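Local coordinates for putative uncharacterized protein (Bacteroides thetaiotaomicron, PDB 2RBK) that probably acts as a magnesium-dependent phosphatase of the haloacid dehalogenase superfamily, at residues V162-W174 / F178-K190. Sequence-based numbering, arbitrary orientation.
With VN4 (oxido(dioxo)vanadium), chain C.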
loop_
_atom_site.group_PDB
_atom_site.type_symbol
_atom_site.label_atom_id
_atom_site.label_comp_id
_atom_site.label_asym_id
_atom_site.label_seq_id
_atom_site.Cartn_x
_atom_site.Cartn_y
_atom_site.Cartn_z
ATOM N N VAL A 162 -1.526 -20.287 -9.098
ATOM C CA VAL A 162 -0.288 -19.732 -9.639
ATOM C C VAL A 162 0.826 -19.684 -8.614
ATOM O O VAL A 162 1.977 -19.505 -9.014
ATOM C CB VAL A 162 -0.517 -18.330 -10.213
ATOM C CG1 VAL A 162 -0.677 -17.303 -9.120
ATOM C CG2 VAL A 162 0.654 -17.860 -11.087
ATOM N N LEU A 163 0.502 -19.825 -7.352
ATOM C CA LEU A 163 1.543 -19.714 -6.320
ATOM C C LEU A 163 2.792 -20.558 -6.560
ATOM O O LEU A 163 3.910 -20.096 -6.326
ATOM C CB LEU A 163 0.904 -20.058 -4.982
ATOM C CG LEU A 163 1.715 -20.070 -3.706
ATOM C CD1 LEU A 163 2.475 -18.775 -3.577
ATOM C CD2 LEU A 163 0.845 -20.212 -2.452
ATOM N N PRO A 164 2.724 -21.809 -6.994
ATOM C CA PRO A 164 3.936 -22.605 -7.207
ATOM C C PRO A 164 4.831 -21.999 -8.258
ATOM O O PRO A 164 6.023 -22.301 -8.215
ATOM C CB PRO A 164 3.431 -23.954 -7.748
ATOM C CG PRO A 164 2.104 -24.005 -7.061
ATOM C CD PRO A 164 1.546 -22.613 -7.258
ATOM N N SER A 165 4.278 -21.171 -9.150
ATOM C CA SER A 165 5.203 -20.543 -10.099
ATOM C C SER A 165 5.676 -19.148 -9.723
ATOM O O SER A 165 6.485 -18.581 -10.454
ATOM C CB SER A 165 4.560 -20.496 -11.491
ATOM O OG SER A 165 3.995 -21.773 -11.776
ATOM N N ILE A 166 5.306 -18.613 -8.556
ATOM C CA ILE A 166 5.905 -17.377 -7.994
ATOM C C ILE A 166 6.488 -17.714 -6.614
ATOM O O ILE A 166 6.072 -17.117 -5.607
ATOM C CB ILE A 166 4.940 -16.150 -7.988
ATOM C CG1 ILE A 166 3.619 -16.421 -7.323
ATOM C CG2 ILE A 166 4.728 -15.690 -9.449
ATOM C CD1 ILE A 166 2.770 -15.187 -6.875
ATOM N N PRO A 167 7.448 -18.655 -6.541
ATOM C CA PRO A 167 7.835 -19.228 -5.277
ATOM C C PRO A 167 8.573 -18.355 -4.298
ATOM O O PRO A 167 8.664 -18.769 -3.123
ATOM C CB PRO A 167 8.760 -20.373 -5.658
ATOM C CG PRO A 167 9.375 -19.883 -6.941
ATOM C CD PRO A 167 8.178 -19.298 -7.655
ATOM N N THR A 168 9.042 -17.215 -4.710
ATOM C CA THR A 168 9.771 -16.359 -3.778
ATOM C C THR A 168 9.082 -15.033 -3.527
ATOM O O THR A 168 9.515 -14.286 -2.683
ATOM C CB THR A 168 11.247 -16.123 -4.191
ATOM O OG1 THR A 168 11.315 -15.310 -5.331
ATOM C CG2 THR A 168 12.024 -17.434 -4.373
ATOM N N CYS A 169 8.022 -14.712 -4.207
ATOM C CA CYS A 169 7.364 -13.415 -4.089
ATOM C C CYS A 169 6.454 -13.357 -2.866
ATOM O O CYS A 169 5.893 -14.342 -2.395
ATOM C CB CYS A 169 6.557 -13.079 -5.314
ATOM S SG CYS A 169 7.448 -12.763 -6.801
ATOM N N GLU A 170 6.239 -12.141 -2.408
ATOM C CA GLU A 170 5.205 -11.803 -1.464
ATOM C C GLU A 170 3.944 -11.454 -2.203
ATOM O O GLU A 170 3.983 -10.883 -3.306
ATOM C CB GLU A 170 5.621 -10.579 -0.666
ATOM C CG GLU A 170 6.911 -10.747 0.092
ATOM C CD GLU A 170 7.034 -11.909 1.045
ATOM O OE1 GLU A 170 6.028 -12.346 1.611
ATOM O OE2 GLU A 170 8.191 -12.394 1.235
ATOM N N ILE A 171 2.795 -11.776 -1.634
ATOM C CA ILE A 171 1.516 -11.509 -2.214
ATOM C C ILE A 171 0.630 -10.907 -1.158
ATOM O O ILE A 171 0.493 -11.515 -0.081
ATOM C CB ILE A 171 0.841 -12.755 -2.819
ATOM C CG1 ILE A 171 1.762 -13.597 -3.691
ATOM C CG2 ILE A 171 -0.393 -12.244 -3.542
ATOM C CD1 ILE A 171 1.302 -15.038 -3.702
ATOM N N GLY A 172 0.070 -9.710 -1.424
ATOM C CA GLY A 172 -0.827 -9.092 -0.465
ATOM C C GLY A 172 -2.073 -8.533 -1.098
ATOM O O GLY A 172 -2.013 -8.178 -2.275
ATOM N N ARG A 173 -3.134 -8.356 -0.376
ATOM C CA ARG A 173 -4.318 -7.612 -0.922
ATOM C C ARG A 173 -4.768 -6.441 -0.008
ATOM O O ARG A 173 -4.804 -6.512 1.215
ATOM C CB ARG A 173 -5.545 -8.461 -1.114
ATOM C CG ARG A 173 -5.435 -9.734 -1.866
ATOM C CD ARG A 173 -6.681 -10.562 -2.188
ATOM N NE ARG A 173 -6.201 -11.729 -2.963
ATOM C CZ ARG A 173 -6.537 -11.988 -4.167
ATOM N NH1 ARG A 173 -7.456 -11.240 -4.775
ATOM N NH2 ARG A 173 -6.027 -13.021 -4.844
ATOM N N TRP A 174 -5.154 -5.305 -0.664
ATOM C CA TRP A 174 -5.850 -4.199 -0.096
ATOM C C TRP A 174 -7.261 -3.951 -0.568
ATOM O O TRP A 174 -7.976 -3.157 -0.075
ATOM C CB TRP A 174 -5.040 -2.903 -0.233
ATOM C CG TRP A 174 -4.565 -2.473 -1.581
ATOM C CD1 TRP A 174 -3.410 -2.891 -2.239
ATOM C CD2 TRP A 174 -5.185 -1.525 -2.465
ATOM N NE1 TRP A 174 -3.287 -2.286 -3.419
ATOM C CE2 TRP A 174 -4.333 -1.426 -3.605
ATOM C CE3 TRP A 174 -6.320 -0.741 -2.419
ATOM C CZ2 TRP A 174 -4.575 -0.594 -4.702
ATOM C CZ3 TRP A 174 -6.583 0.096 -3.486
ATOM C CH2 TRP A 174 -5.733 0.158 -4.571
ATOM N N PHE A 178 -8.108 -8.169 -6.601
ATOM C CA PHE A 178 -6.756 -8.268 -7.147
ATOM C C PHE A 178 -5.766 -8.369 -6.016
ATOM O O PHE A 178 -6.128 -8.127 -4.875
ATOM C CB PHE A 178 -6.489 -7.029 -7.966
ATOM C CG PHE A 178 -6.553 -5.681 -7.236
ATOM C CD1 PHE A 178 -5.415 -5.164 -6.642
ATOM C CD2 PHE A 178 -7.740 -4.919 -7.162
ATOM C CE1 PHE A 178 -5.460 -3.929 -6.000
ATOM C CE2 PHE A 178 -7.792 -3.680 -6.524
ATOM C CZ PHE A 178 -6.628 -3.198 -5.946
ATOM N N ALA A 179 -4.531 -8.688 -6.352
ATOM C CA ALA A 179 -3.457 -8.799 -5.373
ATOM C C ALA A 179 -2.235 -8.057 -5.906
ATOM O O ALA A 179 -2.073 -7.941 -7.112
ATOM C CB ALA A 179 -3.124 -10.266 -5.091
ATOM N N ASP A 180 -1.335 -7.671 -5.004
ATOM C CA ASP A 180 -0.053 -7.102 -5.344
ATOM C C ASP A 180 1.047 -8.114 -5.051
ATOM O O ASP A 180 1.089 -8.673 -3.948
ATOM C CB ASP A 180 0.233 -5.847 -4.519
ATOM C CG ASP A 180 -0.660 -4.659 -4.813
ATOM O OD1 ASP A 180 -1.091 -4.467 -5.974
ATOM O OD2 ASP A 180 -0.868 -3.893 -3.811
ATOM N N VAL A 181 1.937 -8.294 -5.998
ATOM C CA VAL A 181 3.025 -9.252 -5.944
ATOM C C VAL A 181 4.330 -8.461 -6.005
ATOM O O VAL A 181 4.537 -7.663 -6.922
ATOM C CB VAL A 181 2.916 -10.237 -7.095
ATOM C CG1 VAL A 181 4.040 -11.286 -6.992
ATOM C CG2 VAL A 181 1.575 -10.942 -7.088
ATOM N N THR A 182 5.226 -8.721 -5.025
ATOM C CA THR A 182 6.517 -8.080 -4.907
ATOM C C THR A 182 7.553 -9.134 -4.567
ATOM O O THR A 182 7.241 -10.285 -4.259
ATOM C CB THR A 182 6.474 -6.976 -3.834
ATOM O OG1 THR A 182 5.947 -7.567 -2.636
ATOM C CG2 THR A 182 5.666 -5.760 -4.280
ATOM N N ALA A 183 8.836 -8.739 -4.622
ATOM C CA ALA A 183 9.905 -9.684 -4.372
ATOM C C ALA A 183 9.988 -10.098 -2.910
ATOM O O ALA A 183 9.392 -9.505 -1.999
ATOM C CB ALA A 183 11.227 -9.059 -4.832
ATOM N N LYS A 184 10.773 -11.152 -2.662
ATOM C CA LYS A 184 10.956 -11.763 -1.359
ATOM C C LYS A 184 11.214 -10.746 -0.279
ATOM O O LYS A 184 12.136 -9.964 -0.342
ATOM C CB LYS A 184 12.154 -12.730 -1.425
ATOM C CG LYS A 184 12.636 -13.410 -0.179
ATOM C CD LYS A 184 11.686 -14.586 0.047
ATOM C CE LYS A 184 12.223 -15.484 1.143
ATOM N NZ LYS A 184 11.055 -16.334 1.563
ATOM N N GLY A 185 10.371 -10.808 0.784
ATOM C CA GLY A 185 10.543 -9.961 1.926
ATOM C C GLY A 185 9.965 -8.571 1.795
ATOM O O GLY A 185 9.902 -7.867 2.805
ATOM N N ASP A 186 9.506 -8.152 0.615
ATOM C CA ASP A 186 9.011 -6.800 0.416
ATOM C C ASP A 186 7.555 -6.695 0.761
ATOM O O ASP A 186 6.670 -6.978 -0.035
ATOM C CB ASP A 186 9.299 -6.362 -1.013
ATOM C CG ASP A 186 10.819 -6.283 -1.212
ATOM O OD1 ASP A 186 11.540 -5.949 -0.252
ATOM O OD2 ASP A 186 11.239 -6.649 -2.321
ATOM N N THR A 187 7.302 -6.306 2.009
ATOM C CA THR A 187 6.008 -5.962 2.553
ATOM C C THR A 187 6.110 -4.615 3.248
ATOM O O THR A 187 7.227 -4.081 3.398
ATOM C CB THR A 187 5.429 -6.987 3.576
ATOM O OG1 THR A 187 6.130 -6.857 4.767
ATOM C CG2 THR A 187 5.581 -8.412 3.045
ATOM N N LYS A 188 5.004 -4.078 3.706
ATOM C CA LYS A 188 5.113 -2.777 4.381
ATOM C C LYS A 188 6.016 -2.810 5.603
ATOM O O LYS A 188 6.552 -1.760 5.985
ATOM C CB LYS A 188 3.727 -2.249 4.690
ATOM C CG LYS A 188 2.901 -1.893 3.477
ATOM C CD LYS A 188 1.521 -1.464 3.816
ATOM C CE LYS A 188 0.656 -1.301 2.558
ATOM N NZ LYS A 188 -0.658 -0.653 2.835
ATOM N N GLN A 189 6.152 -3.954 6.246
ATOM C CA GLN A 189 7.104 -4.092 7.368
ATOM C C GLN A 189 8.513 -3.736 6.961
ATOM O O GLN A 189 9.264 -3.076 7.704
ATOM C CB GLN A 189 7.070 -5.521 7.945
ATOM C CG GLN A 189 8.238 -6.098 8.650
ATOM C CD GLN A 189 7.987 -7.425 9.296
ATOM O OE1 GLN A 189 6.886 -7.976 9.167
ATOM N NE2 GLN A 189 8.958 -7.955 10.062
ATOM N N LYS A 190 8.961 -4.228 5.778
ATOM C CA LYS A 190 10.274 -3.852 5.223
ATOM C C LYS A 190 10.351 -2.367 5.039
ATOM O O LYS A 190 11.376 -1.726 5.310
ATOM C CB LYS A 190 10.482 -4.572 3.873
ATOM C CG LYS A 190 11.693 -4.132 3.050
ATOM C CD LYS A 190 12.987 -4.350 3.717
ATOM C CE LYS A 190 14.146 -4.288 2.690
ATOM N NZ LYS A 190 15.491 -4.402 3.333
HETATM V V VN4 C . -3.327 0.832 0.720
HETATM O O1 VN4 C . -3.019 2.434 0.393
HETATM O O2 VN4 C . -4.965 0.285 1.058
HETATM O O3 VN4 C . -2.270 -0.564 0.168
HETATM O O HOH W 1 11.797 -12.589 -4.941
HETATM O O HOH W 2 9.113 -14.008 3.226
HETATM O O HOH W 3 8.482 -15.446 0.506
HETATM O O HOH W 4 -1.305 -5.555 -1.652
HETATM O O HOH W 5 -1.419 -1.586 -6.162
HETATM O O HOH W 6 -5.443 -5.966 -3.290
HETATM O O HOH W 7 -3.623 0.857 -1.383
#
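Glu170 and Gly185 make the shortest direct bond between 162-174 and 178-190: the amide N of Gly185 meets Glu170 OE2 at 2.7 Å, on the anti side of the carboxylate and 21° out of its plane. A bend at chi2 (-55°) curls the Glu170 chain over the type II turn Ala183-Asp186, bringing OE2 to that amide, and two waters link OE2 onward to Lys184 NZ, one of them through a weak bond. Within the strands, Glu170 and Thr182 exchange backbone hydrogen bonds, as do Gly172 and Asp180, whose N lies 2.9 Å from Gly172 O. These pairs make 170-172 and 180-182 a two-stranded antiparallel hairpin in the cap of this HAD-type fold, its 180-182 strand lying beside strand 149-152. Past the strands, Trp174 NE1 gives Asp180 OD2 a weak, bent bond at the indole edge; Asn69 and Thr151 also hold that carboxylate. One indole face lies against the vanadate, with the vanadium-bound water 3.0 Å above the ring centre, while the edge of Phe178 meets the other face in a T-shaped stack, planes at 86°. An alanine in place of Trp174 would probably leave the Phe178 edge without its aromatic partner and uncover this side of the vanadate pocket. Lys188 NZ donates to VN4 O3 at 3.1 Å. On the face of the hairpin away from Glu170 and Asp180, Val181 CG1 packs on Cys169 CB (3.5 Å), and Ile166 CD1 meets Val181 CG1 tip to tip.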